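Local coordinates for protein PfEMP1 variant 1 of strain MC (Plasmodium falciparum, PDB 5LGD) that probably binds receptors on the surface of host cells, this chain being a fragment of the longer protein that matches the Duffy-binding-like (DBL) family, at residues 1-15 with 59-71. Residues are numbered along the deposited sequence; the frame is centred on the assembly and turned at random.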
# COMPACT_ATOMS: atom_id res chain seq x y z
N GLU B 1 22.10 7.34 24.12
CA GLU B 1 20.73 7.48 23.62
C GLU B 1 20.65 8.59 22.56
O GLU B 1 20.02 8.44 21.51
CB GLU B 1 19.73 7.66 24.77
CG GLU B 1 18.29 7.61 24.31
CD GLU B 1 17.50 6.36 24.64
OE1 GLU B 1 16.26 6.42 24.50
OE2 GLU B 1 18.09 5.34 25.06
N ASP B 2 21.29 9.71 22.81
CA ASP B 2 21.39 10.77 21.82
C ASP B 2 22.85 10.98 21.53
O ASP B 2 23.70 10.76 22.40
CB ASP B 2 20.75 12.06 22.34
CG ASP B 2 19.29 11.89 22.67
OD1 ASP B 2 18.48 11.86 21.72
OD2 ASP B 2 18.97 11.72 23.86
N LYS B 3 23.18 11.34 20.31
CA LYS B 3 24.58 11.60 20.01
C LYS B 3 24.72 13.06 19.63
O LYS B 3 23.72 13.78 19.77
CB LYS B 3 25.15 10.62 19.00
CG LYS B 3 25.39 9.23 19.60
CD LYS B 3 24.24 8.31 19.30
CE LYS B 3 24.33 7.06 20.12
NZ LYS B 3 22.99 6.79 20.69
N ILE B 4 25.92 13.53 19.25
CA ILE B 4 26.11 14.96 18.95
C ILE B 4 25.01 15.49 17.95
O ILE B 4 24.57 16.64 18.05
CB ILE B 4 27.59 15.29 18.50
CG1 ILE B 4 28.64 14.54 19.37
CG2 ILE B 4 27.85 16.80 18.51
CD1 ILE B 4 29.60 13.63 18.63
N MET B 5 24.53 14.57 17.10
CA MET B 5 23.54 14.74 16.04
C MET B 5 22.50 13.61 16.14
O MET B 5 22.45 12.93 17.17
CB MET B 5 24.27 14.66 14.68
CG MET B 5 25.17 13.44 14.53
SD MET B 5 26.73 13.74 13.64
CE MET B 5 27.85 13.76 14.99
N SER B 6 21.68 13.40 15.08
CA SER B 6 20.70 12.30 15.04
C SER B 6 21.47 10.99 15.05
O SER B 6 22.62 10.96 14.59
CB SER B 6 19.83 12.40 13.79
OG SER B 6 20.44 11.88 12.61
N TYR B 7 20.87 9.90 15.57
CA TYR B 7 21.53 8.59 15.62
C TYR B 7 21.96 8.14 14.20
O TYR B 7 23.13 7.86 14.01
CB TYR B 7 20.70 7.52 16.37
CG TYR B 7 21.38 6.16 16.38
CD1 TYR B 7 22.54 5.94 17.12
CD2 TYR B 7 20.89 5.12 15.59
CE1 TYR B 7 23.19 4.71 17.09
CE2 TYR B 7 21.52 3.88 15.57
CZ TYR B 7 22.67 3.68 16.30
OH TYR B 7 23.29 2.46 16.22
N ASN B 8 21.06 8.24 13.20
CA ASN B 8 21.35 7.89 11.80
C ASN B 8 22.57 8.66 11.29
O ASN B 8 23.52 8.03 10.84
CB ASN B 8 20.12 8.10 10.90
CG ASN B 8 20.34 7.65 9.46
OD1 ASN B 8 20.67 8.46 8.56
ND2 ASN B 8 20.16 6.36 9.21
N ALA B 9 22.61 9.99 11.48
CA ALA B 9 23.74 10.85 11.09
C ALA B 9 25.03 10.44 11.79
O ALA B 9 26.08 10.33 11.14
CB ALA B 9 23.43 12.30 11.41
N PHE B 10 24.95 10.20 13.13
CA PHE B 10 26.10 9.81 13.92
C PHE B 10 26.67 8.48 13.49
O PHE B 10 27.89 8.35 13.31
CB PHE B 10 25.78 9.82 15.42
CG PHE B 10 26.97 9.43 16.26
CD1 PHE B 10 27.92 10.38 16.62
CD2 PHE B 10 27.15 8.12 16.68
CE1 PHE B 10 29.05 10.01 17.35
CE2 PHE B 10 28.25 7.76 17.45
CZ PHE B 10 29.21 8.70 17.75
N PHE B 11 25.79 7.47 13.34
CA PHE B 11 26.11 6.11 12.92
C PHE B 11 27.04 6.07 11.68
O PHE B 11 28.09 5.42 11.71
CB PHE B 11 24.80 5.30 12.67
CG PHE B 11 25.00 3.86 12.27
CD1 PHE B 11 25.31 3.52 10.95
CD2 PHE B 11 24.94 2.85 13.22
CE1 PHE B 11 25.53 2.19 10.59
CE2 PHE B 11 25.12 1.50 12.85
CZ PHE B 11 25.45 1.19 11.55
N TRP B 12 26.66 6.78 10.62
CA TRP B 12 27.41 6.78 9.37
C TRP B 12 28.68 7.57 9.43
O TRP B 12 29.70 7.12 8.91
CB TRP B 12 26.51 7.21 8.21
CG TRP B 12 25.49 6.15 7.98
CD1 TRP B 12 24.16 6.20 8.28
CD2 TRP B 12 25.75 4.80 7.57
NE1 TRP B 12 23.56 5.00 8.00
CE2 TRP B 12 24.52 4.12 7.54
CE3 TRP B 12 26.91 4.12 7.14
CZ2 TRP B 12 24.40 2.80 7.14
CZ3 TRP B 12 26.79 2.81 6.75
CH2 TRP B 12 25.55 2.16 6.75
N MET B 13 28.67 8.67 10.17
CA MET B 13 29.85 9.49 10.42
C MET B 13 30.93 8.68 11.16
O MET B 13 32.10 8.78 10.82
CB MET B 13 29.45 10.70 11.29
CG MET B 13 30.52 11.77 11.35
SD MET B 13 30.65 12.53 12.98
CE MET B 13 31.02 11.07 14.02
N TRP B 14 30.54 7.91 12.18
CA TRP B 14 31.45 7.10 13.00
C TRP B 14 32.07 6.01 12.14
O TRP B 14 33.30 5.84 12.16
CB TRP B 14 30.73 6.52 14.23
CG TRP B 14 31.64 5.74 15.12
CD1 TRP B 14 32.23 6.19 16.27
CD2 TRP B 14 32.06 4.38 14.96
NE1 TRP B 14 33.01 5.19 16.82
CE2 TRP B 14 32.94 4.08 16.02
CE3 TRP B 14 31.79 3.38 14.00
CZ2 TRP B 14 33.56 2.83 16.14
CZ3 TRP B 14 32.42 2.15 14.13
CH2 TRP B 14 33.28 1.88 15.19
N VAL B 15 31.23 5.27 11.39
CA VAL B 15 31.61 4.21 10.45
C VAL B 15 32.62 4.77 9.42
O VAL B 15 33.70 4.21 9.24
CB VAL B 15 30.35 3.57 9.79
CG1 VAL B 15 30.72 2.76 8.55
CG2 VAL B 15 29.60 2.69 10.80
N LYS B 59 37.84 1.74 19.47
CA LYS B 59 36.80 1.60 18.44
C LYS B 59 35.90 0.40 18.71
O LYS B 59 34.70 0.51 18.50
CB LYS B 59 37.37 1.61 17.01
CG LYS B 59 38.33 2.78 16.72
CD LYS B 59 37.65 3.98 16.06
CE LYS B 59 37.33 5.08 17.06
NZ LYS B 59 36.36 6.08 16.51
N LYS B 60 36.46 -0.73 19.21
CA LYS B 60 35.72 -1.93 19.60
C LYS B 60 34.66 -1.62 20.67
O LYS B 60 33.53 -2.12 20.60
CB LYS B 60 36.67 -3.02 20.12
CG LYS B 60 37.29 -3.86 18.99
CD LYS B 60 38.18 -5.03 19.47
CE LYS B 60 37.52 -6.02 20.42
NZ LYS B 60 36.34 -6.71 19.82
N THR B 61 35.04 -0.75 21.63
CA THR B 61 34.20 -0.31 22.76
C THR B 61 33.15 0.69 22.26
O THR B 61 31.99 0.58 22.63
CB THR B 61 35.06 0.24 23.94
OG1 THR B 61 36.10 -0.69 24.27
CG2 THR B 61 34.24 0.53 25.19
N GLU B 62 33.56 1.66 21.43
CA GLU B 62 32.63 2.65 20.87
C GLU B 62 31.56 1.95 20.05
O GLU B 62 30.37 2.28 20.17
CB GLU B 62 33.36 3.70 20.04
CG GLU B 62 33.94 4.82 20.89
CD GLU B 62 34.93 5.74 20.19
OE1 GLU B 62 34.78 6.00 18.97
OE2 GLU B 62 35.85 6.22 20.88
N TRP B 63 31.99 0.94 19.25
CA TRP B 63 31.14 0.14 18.36
C TRP B 63 30.10 -0.65 19.12
O TRP B 63 28.97 -0.73 18.66
CB TRP B 63 31.96 -0.75 17.43
CG TRP B 63 31.15 -1.52 16.43
CD1 TRP B 63 31.20 -2.87 16.20
CD2 TRP B 63 30.21 -0.99 15.47
NE1 TRP B 63 30.35 -3.20 15.16
CE2 TRP B 63 29.74 -2.07 14.70
CE3 TRP B 63 29.70 0.30 15.22
CZ2 TRP B 63 28.75 -1.91 13.72
CZ3 TRP B 63 28.75 0.46 14.22
CH2 TRP B 63 28.28 -0.64 13.49
N GLY B 64 30.49 -1.20 20.28
CA GLY B 64 29.61 -1.96 21.17
C GLY B 64 28.44 -1.11 21.62
O GLY B 64 27.28 -1.56 21.60
N LYS B 65 28.74 0.15 22.02
CA LYS B 65 27.75 1.14 22.47
C LYS B 65 26.78 1.54 21.32
O LYS B 65 25.57 1.67 21.55
CB LYS B 65 28.45 2.38 23.07
CG LYS B 65 28.96 2.20 24.53
CD LYS B 65 30.18 3.09 24.77
CE LYS B 65 30.96 2.71 26.03
NZ LYS B 65 30.53 3.50 27.23
N ILE B 66 27.32 1.71 20.09
CA ILE B 66 26.54 2.06 18.90
C ILE B 66 25.61 0.90 18.54
O ILE B 66 24.42 1.15 18.29
CB ILE B 66 27.47 2.52 17.75
CG1 ILE B 66 28.14 3.84 18.16
CG2 ILE B 66 26.71 2.68 16.45
CD1 ILE B 66 29.31 4.30 17.32
N LYS B 67 26.11 -0.36 18.58
CA LYS B 67 25.29 -1.55 18.28
C LYS B 67 24.15 -1.69 19.26
O LYS B 67 23.06 -2.09 18.88
CB LYS B 67 26.12 -2.84 18.26
CG LYS B 67 27.03 -2.96 17.03
CD LYS B 67 27.62 -4.37 16.94
CE LYS B 67 28.73 -4.63 17.95
NZ LYS B 67 29.15 -6.06 17.95
N ASP B 68 24.42 -1.34 20.53
CA ASP B 68 23.46 -1.39 21.63
C ASP B 68 22.29 -0.44 21.42
O ASP B 68 21.15 -0.85 21.65
CB ASP B 68 24.16 -1.16 22.99
CG ASP B 68 24.80 -2.42 23.54
OD1 ASP B 68 24.19 -3.51 23.42
OD2 ASP B 68 25.90 -2.32 24.15
N HIS B 69 22.53 0.78 20.90
CA HIS B 69 21.43 1.71 20.62
C HIS B 69 20.65 1.26 19.38
O HIS B 69 19.43 1.45 19.33
CB HIS B 69 21.93 3.17 20.44
CG HIS B 69 20.81 4.16 20.56
ND1 HIS B 69 20.33 4.83 19.45
CD2 HIS B 69 20.04 4.48 21.62
CE1 HIS B 69 19.32 5.57 19.88
NE2 HIS B 69 19.10 5.39 21.18
N PHE B 70 21.33 0.62 18.40
CA PHE B 70 20.70 0.10 17.17
C PHE B 70 19.66 -0.97 17.50
O PHE B 70 18.63 -1.06 16.83
CB PHE B 70 21.77 -0.49 16.24
CG PHE B 70 21.33 -0.66 14.81
CD1 PHE B 70 20.71 -1.83 14.39
CD2 PHE B 70 21.54 0.34 13.88
CE1 PHE B 70 20.32 -1.99 13.07
CE2 PHE B 70 21.12 0.19 12.57
CZ PHE B 70 20.53 -0.99 12.17
N ARG B 71 19.97 -1.81 18.47
CA ARG B 71 19.11 -2.89 18.93
C ARG B 71 17.90 -2.36 19.72
O ARG B 71 16.98 -3.13 20.01
CB ARG B 71 19.93 -3.89 19.77
CG ARG B 71 20.90 -4.68 18.91
CD ARG B 71 21.54 -5.80 19.69
NE ARG B 71 22.59 -6.43 18.89
CZ ARG B 71 23.89 -6.36 19.16
NH1 ARG B 71 24.77 -6.94 18.36
NH2 ARG B 71 24.32 -5.74 20.25
O HOH W 1 34.86 6.93 14.35
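Trp14 and Ile66 lock together at the tight centre of this contact between helices 7-29 and 45-70, a worked example of knobs-into-holes packing between roughly antiparallel helices, the axes of their short segments 11.5 Å apart. Ile66, a knob among Tyr7, Phe10, Phe11 and Trp14, sets CD1 over the five-membered ring of Trp14 in a CH-pi contact, 3.5 Å from its centroid, while CG2 leans on Phe11. Trp14 is the reciprocal knob. The indoles of Trp14 and Trp63 are nearly parallel but slid apart, so that CZ3 of Trp14 meets CE3 of Trp63 at 3.5 Å. Phe11 and Phe70 extend this aromatic cluster and also meet aromatic side chains of another protein's chain, so the cluster backs that interface.

Two hydrogen bonds cross the contact. With CG anti to the backbone N (chi1 179°), Tyr7 sends OH to Ile66 O, 2.7 Å away and above the carbonyl plane. Trp14 NE1 donates almost within its ring plane to the anti lone pair of Glu62 OE1 at 2.9 Å, and Lys59 NZ reaches the same oxygen in a salt bridge. A water bridges Lys59 NZ and Trp14 O, over the indole face opposite Ile66.

The contact opens toward solvent near exposed Glu1. There His69 turns an edge to the face of Tyr7, and Lys3 NZ lies over the imidazole.

The chemistry implies an interlock that satisfies Trp14 NE1 and Tyr7 OH, while two donors probably favour a charged Glu62.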